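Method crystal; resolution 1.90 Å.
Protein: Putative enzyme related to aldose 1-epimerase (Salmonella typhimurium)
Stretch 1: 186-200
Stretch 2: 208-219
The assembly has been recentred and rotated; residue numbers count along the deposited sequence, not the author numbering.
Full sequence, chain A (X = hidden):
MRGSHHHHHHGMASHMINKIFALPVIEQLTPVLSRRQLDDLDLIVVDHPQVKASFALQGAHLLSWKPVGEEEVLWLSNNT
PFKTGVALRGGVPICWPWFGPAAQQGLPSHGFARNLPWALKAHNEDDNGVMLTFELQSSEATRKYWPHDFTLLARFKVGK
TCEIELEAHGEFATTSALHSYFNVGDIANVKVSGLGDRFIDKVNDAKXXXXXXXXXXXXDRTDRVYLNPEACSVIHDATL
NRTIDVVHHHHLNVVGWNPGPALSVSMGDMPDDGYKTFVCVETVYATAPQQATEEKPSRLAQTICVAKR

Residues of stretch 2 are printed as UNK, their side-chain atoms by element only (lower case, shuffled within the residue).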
# COMPACT_ATOMS: atom_id res chain seq x y z
N ASP A 186 18.64 4.21 1.26
CA ASP A 186 19.22 4.15 -0.07
C ASP A 186 18.96 2.81 -0.72
O ASP A 186 19.48 1.78 -0.28
CB ASP A 186 20.73 4.32 0.09
CG ASP A 186 21.47 4.41 -1.23
OD1 ASP A 186 20.95 4.06 -2.30
OD2 ASP A 186 22.63 4.86 -1.16
N ILE A 187 18.25 2.83 -1.83
CA ILE A 187 17.85 1.57 -2.45
C ILE A 187 19.06 0.69 -2.84
O ILE A 187 18.99 -0.55 -2.86
CB ILE A 187 16.99 1.85 -3.70
CG1 ILE A 187 16.48 0.55 -4.33
CG2 ILE A 187 17.77 2.66 -4.71
CD1 ILE A 187 15.43 -0.23 -3.50
N ALA A 188 20.19 1.33 -3.12
CA ALA A 188 21.38 0.64 -3.57
C ALA A 188 21.91 -0.29 -2.50
O ALA A 188 22.62 -1.24 -2.81
CB ALA A 188 22.50 1.67 -3.98
N ASN A 189 21.61 -0.06 -1.23
CA ASN A 189 22.06 -1.06 -0.27
C ASN A 189 20.96 -1.98 0.27
O ASN A 189 21.24 -2.86 1.10
CB ASN A 189 22.86 -0.48 0.90
CG ASN A 189 22.05 0.47 1.75
OD1 ASN A 189 20.97 0.11 2.27
ND2 ASN A 189 22.57 1.68 1.90
N VAL A 190 19.73 -1.76 -0.18
CA VAL A 190 18.59 -2.49 0.40
C VAL A 190 18.64 -3.94 -0.05
O VAL A 190 18.93 -4.22 -1.19
CB VAL A 190 17.25 -1.84 -0.01
CG1 VAL A 190 16.07 -2.77 0.32
CG2 VAL A 190 17.11 -0.53 0.71
N LYS A 191 18.43 -4.87 0.87
CA LYS A 191 18.04 -6.21 0.48
C LYS A 191 16.78 -6.63 1.22
O LYS A 191 16.50 -6.20 2.39
CB LYS A 191 19.18 -7.21 0.65
CG LYS A 191 19.62 -7.33 2.09
CD LYS A 191 21.05 -7.95 2.19
CE LYS A 191 21.47 -7.97 3.68
NZ LYS A 191 22.70 -8.82 4.02
N VAL A 192 15.99 -7.48 0.56
CA VAL A 192 14.78 -8.03 1.18
C VAL A 192 14.95 -9.54 1.25
O VAL A 192 15.27 -10.18 0.25
CB VAL A 192 13.52 -7.65 0.36
CG1 VAL A 192 12.24 -8.24 1.03
CG2 VAL A 192 13.42 -6.11 0.28
N SER A 193 14.74 -10.10 2.44
CA SER A 193 14.85 -11.55 2.63
C SER A 193 13.46 -12.11 2.90
O SER A 193 12.49 -11.34 3.04
CB SER A 193 15.81 -11.86 3.81
OG SER A 193 15.35 -11.23 4.97
N GLY A 194 13.38 -13.44 3.01
CA GLY A 194 12.16 -14.14 3.32
C GLY A 194 11.31 -14.32 2.07
O GLY A 194 10.15 -14.69 2.16
N LEU A 195 11.91 -14.12 0.92
CA LEU A 195 11.16 -14.17 -0.37
C LEU A 195 11.05 -15.55 -1.03
O LEU A 195 10.46 -15.68 -2.13
CB LEU A 195 11.72 -13.14 -1.35
CG LEU A 195 11.51 -11.68 -0.94
CD1 LEU A 195 12.34 -10.75 -1.85
CD2 LEU A 195 10.05 -11.22 -0.87
N GLY A 196 11.58 -16.57 -0.37
CA GLY A 196 11.41 -17.92 -0.87
C GLY A 196 12.29 -18.26 -2.07
O GLY A 196 13.50 -17.94 -2.08
N ASP A 197 11.73 -18.95 -3.06
CA ASP A 197 12.55 -19.50 -4.13
C ASP A 197 12.11 -19.02 -5.52
O ASP A 197 12.80 -18.17 -6.13
CB ASP A 197 12.72 -21.05 -3.98
CG ASP A 197 11.39 -21.84 -3.88
OD1 ASP A 197 10.25 -21.32 -4.10
OD2 ASP A 197 11.53 -23.08 -3.62
N ARG A 198 11.01 -19.57 -6.04
CA ARG A 198 10.61 -19.21 -7.44
C ARG A 198 10.00 -17.84 -7.53
O ARG A 198 9.31 -17.39 -6.59
CB ARG A 198 9.66 -20.26 -8.00
CG ARG A 198 10.36 -21.64 -8.02
CD ARG A 198 9.56 -22.76 -8.76
NE ARG A 198 10.54 -23.83 -9.09
CZ ARG A 198 11.16 -23.95 -10.27
NH1 ARG A 198 10.89 -23.13 -11.29
NH2 ARG A 198 12.04 -24.94 -10.42
N PHE A 199 10.20 -17.19 -8.68
CA PHE A 199 9.63 -15.88 -8.95
C PHE A 199 9.41 -15.68 -10.44
O PHE A 199 10.01 -16.40 -11.26
CB PHE A 199 10.50 -14.71 -8.44
CG PHE A 199 11.89 -14.69 -9.00
CD1 PHE A 199 12.17 -13.94 -10.15
CD2 PHE A 199 12.92 -15.37 -8.38
CE1 PHE A 199 13.48 -13.89 -10.68
CE2 PHE A 199 14.24 -15.31 -8.91
CZ PHE A 199 14.50 -14.56 -10.07
N ILE A 200 8.52 -14.78 -10.76
CA ILE A 200 8.30 -14.36 -12.17
C ILE A 200 8.91 -12.99 -12.27
O ILE A 200 8.60 -12.11 -11.47
CB ILE A 200 6.80 -14.31 -12.52
CG1 ILE A 200 6.24 -15.74 -12.45
CG2 ILE A 200 6.56 -13.79 -13.97
CD1 ILE A 200 4.70 -15.77 -12.12
N UNK A 208 10.69 -17.28 -15.38
CA UNK A 208 10.67 -17.78 -13.99
C UNK A 208 12.10 -18.01 -13.52
O UNK A 208 12.89 -18.72 -14.19
c UNK A 208 8.35 -20.31 -12.40
o UNK A 208 7.36 -19.93 -13.08
o UNK A 208 8.31 -21.22 -11.57
c UNK A 208 9.66 -19.63 -12.54
c UNK A 208 9.86 -19.07 -13.94
N UNK A 209 12.44 -17.42 -12.38
CA UNK A 209 13.72 -17.59 -11.76
C UNK A 209 13.62 -18.36 -10.47
O UNK A 209 12.54 -18.66 -9.99
N UNK A 210 14.77 -18.67 -9.88
CA UNK A 210 14.78 -19.37 -8.60
C UNK A 210 15.85 -18.74 -7.75
O UNK A 210 17.01 -18.72 -8.16
c UNK A 210 13.98 -21.62 -9.58
c UNK A 210 15.18 -21.57 -7.37
c UNK A 210 15.08 -20.89 -8.76
N UNK A 211 15.47 -18.20 -6.59
CA UNK A 211 16.44 -17.77 -5.55
C UNK A 211 16.84 -18.96 -4.73
O UNK A 211 16.03 -19.88 -4.51
c UNK A 211 15.43 -15.35 -5.25
c UNK A 211 15.84 -16.68 -4.64
c UNK A 211 16.59 -14.50 -5.92
c UNK A 211 14.69 -14.53 -4.25
N UNK A 212 18.09 -19.02 -4.31
CA UNK A 212 18.49 -20.16 -3.48
C UNK A 212 18.52 -19.77 -2.01
O UNK A 212 18.66 -20.64 -1.18
c UNK A 212 19.88 -21.26 -5.26
c UNK A 212 19.88 -20.65 -3.83
o UNK A 212 20.76 -19.53 -3.76
N UNK A 213 18.34 -18.49 -1.71
CA UNK A 213 18.43 -18.01 -0.32
C UNK A 213 17.30 -17.06 0.10
O UNK A 213 17.32 -16.55 1.24
o UNK A 213 21.01 -15.49 -1.18
c UNK A 213 19.93 -16.11 -1.16
c UNK A 213 19.76 -17.27 -0.15
o UNK A 213 19.02 -15.77 -1.98
N UNK A 214 16.37 -16.80 -0.82
CA UNK A 214 15.22 -15.93 -0.55
C UNK A 214 15.55 -14.46 -0.41
O UNK A 214 14.77 -13.69 0.11
N UNK A 215 16.72 -14.08 -0.91
CA UNK A 215 17.21 -12.70 -0.74
C UNK A 215 17.28 -11.94 -2.05
O UNK A 215 17.97 -12.39 -2.99
c UNK A 215 19.80 -13.39 2.04
c UNK A 215 18.59 -12.67 -0.07
c UNK A 215 19.22 -11.19 -0.17
c UNK A 215 18.46 -13.15 1.41
N UNK A 216 16.59 -10.80 -2.11
CA UNK A 216 16.56 -9.94 -3.32
C UNK A 216 17.26 -8.61 -3.08
O UNK A 216 16.98 -7.92 -2.10
o UNK A 216 14.94 -10.82 -6.49
n UNK A 216 16.36 -9.14 -7.03
c UNK A 216 15.10 -9.69 -3.79
c UNK A 216 15.43 -9.69 -6.26
c UNK A 216 15.00 -8.88 -5.05
N UNK A 217 18.13 -8.22 -4.01
CA UNK A 217 18.68 -6.86 -4.06
C UNK A 217 18.10 -6.09 -5.26
O UNK A 217 17.53 -6.68 -6.17
c UNK A 217 20.24 -6.85 -4.20
c UNK A 217 20.94 -7.39 -2.91
o UNK A 217 20.65 -7.63 -5.33
N UNK A 218 18.29 -4.78 -5.28
CA UNK A 218 17.57 -3.89 -6.15
C UNK A 218 18.60 -2.97 -6.75
O UNK A 218 18.55 -1.78 -6.51
c UNK A 218 13.18 -5.04 -5.09
c UNK A 218 13.38 -5.77 -3.94
c UNK A 218 15.58 -4.74 -3.68
c UNK A 218 15.39 -3.99 -4.85
c UNK A 218 16.49 -3.10 -5.38
c UNK A 218 14.20 -4.16 -5.57
c UNK A 218 14.55 -5.64 -3.22
N UNK A 219 19.50 -3.54 -7.58
CA UNK A 219 20.54 -2.68 -8.14
C UNK A 219 20.03 -1.79 -9.27
O UNK A 219 20.68 -0.76 -9.59
c UNK A 219 21.57 -3.68 -8.65
c UNK A 219 19.63 -4.96 -7.98
c UNK A 219 20.72 -4.95 -9.08
O HOH W 1 19.84 -3.21 -3.40
O HOH W 2 15.51 -15.47 3.09

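Position 208 carries three side-chain carbons in a row, the third bearing two oxygens: a carboxylate, hence Glu208. Its OE1 lies 3.2 Å from Arg198 NH1, near the guanidinium plane, forming a salt bridge with a good hydrogen-bond angle of 158°.

Position 209 has no side-chain atoms and is Gly209. An ideal CB would fall 2.2 Å from Phe199 CZ, a clash; instead Gly209 CA sits 3.8 Å from the Phe199 ring centroid, 19° off the normal, a CH-pi contact over the face. Its backbone pairs with Phe199: Gly209 N to Phe199 O 2.9 Å, Phe199 N to Gly209 O 3.1 Å.

Position 210 shows one carbon carrying two more. With no oxygen, this fork is Val210, whose CG2 packs 3.7 Å from Arg198 CZ, over one face of the guanidinium.

Position 211 has four carbons forked at the second, so it is Leu211. Its CG lies 3.8 Å from Phe199 CE2, and its N donates to Asp197 O at 2.7 Å.

Position 212 has one carbon carrying an oxygen and a carbon, the pattern of threonine; Thr212 points away and touches nothing on stretch 1.

Position 213 has two carbons, the second with two oxygens: Asp213. It too points away, and its OD1 accepts from the backbone N of 215 at 3.0 Å.

Position 214 lacks a side chain and is Gly214. Its phi of 70° favours glycine, and an ideal CB would be tight, 3.1 Å from Gly196 N. Gly214 O accepts from Leu195 N at 3.0 Å.

Position 215 has four carbons forked at the first, one arm two carbons long: Ile215. Its CG1 meets Ser193 CB at 3.8 Å.

Position 216 has three carbons ending in one oxygen and one nitrogen, an amide, so Gln216. Its CB is 3.5 Å from Leu195 CD1.

Position 217 repeats the threonine pattern; Thr217 CG2 lies 4.0 Å from Lys191 CB.

Position 218 has one carbon and a six-carbon ring: Phe218. Ile187 CD1 approaches its CB at 3.6 Å, and Val192 CG2 its CE1 at 3.7 Å.

Position 219 has three carbons closing onto the backbone N: Pro219, directed away.

The contact buries 1030 Å² and rests on two antiparallel pairings. Around Phe199, strands 198-200 and 208-210 run at 149°; farther along, Val192 N to Gln216 O (2.9 Å) and Gln216 N to Val192 O (2.8 Å) repeat the reciprocal pattern. Water 1 joins Val190 O (2.6 Å) to Phe218 N (2.9 Å), extending the polar link beyond the direct backbone bonds.

Stretch 2, residues 208-219: EGVLTDGIQTFP
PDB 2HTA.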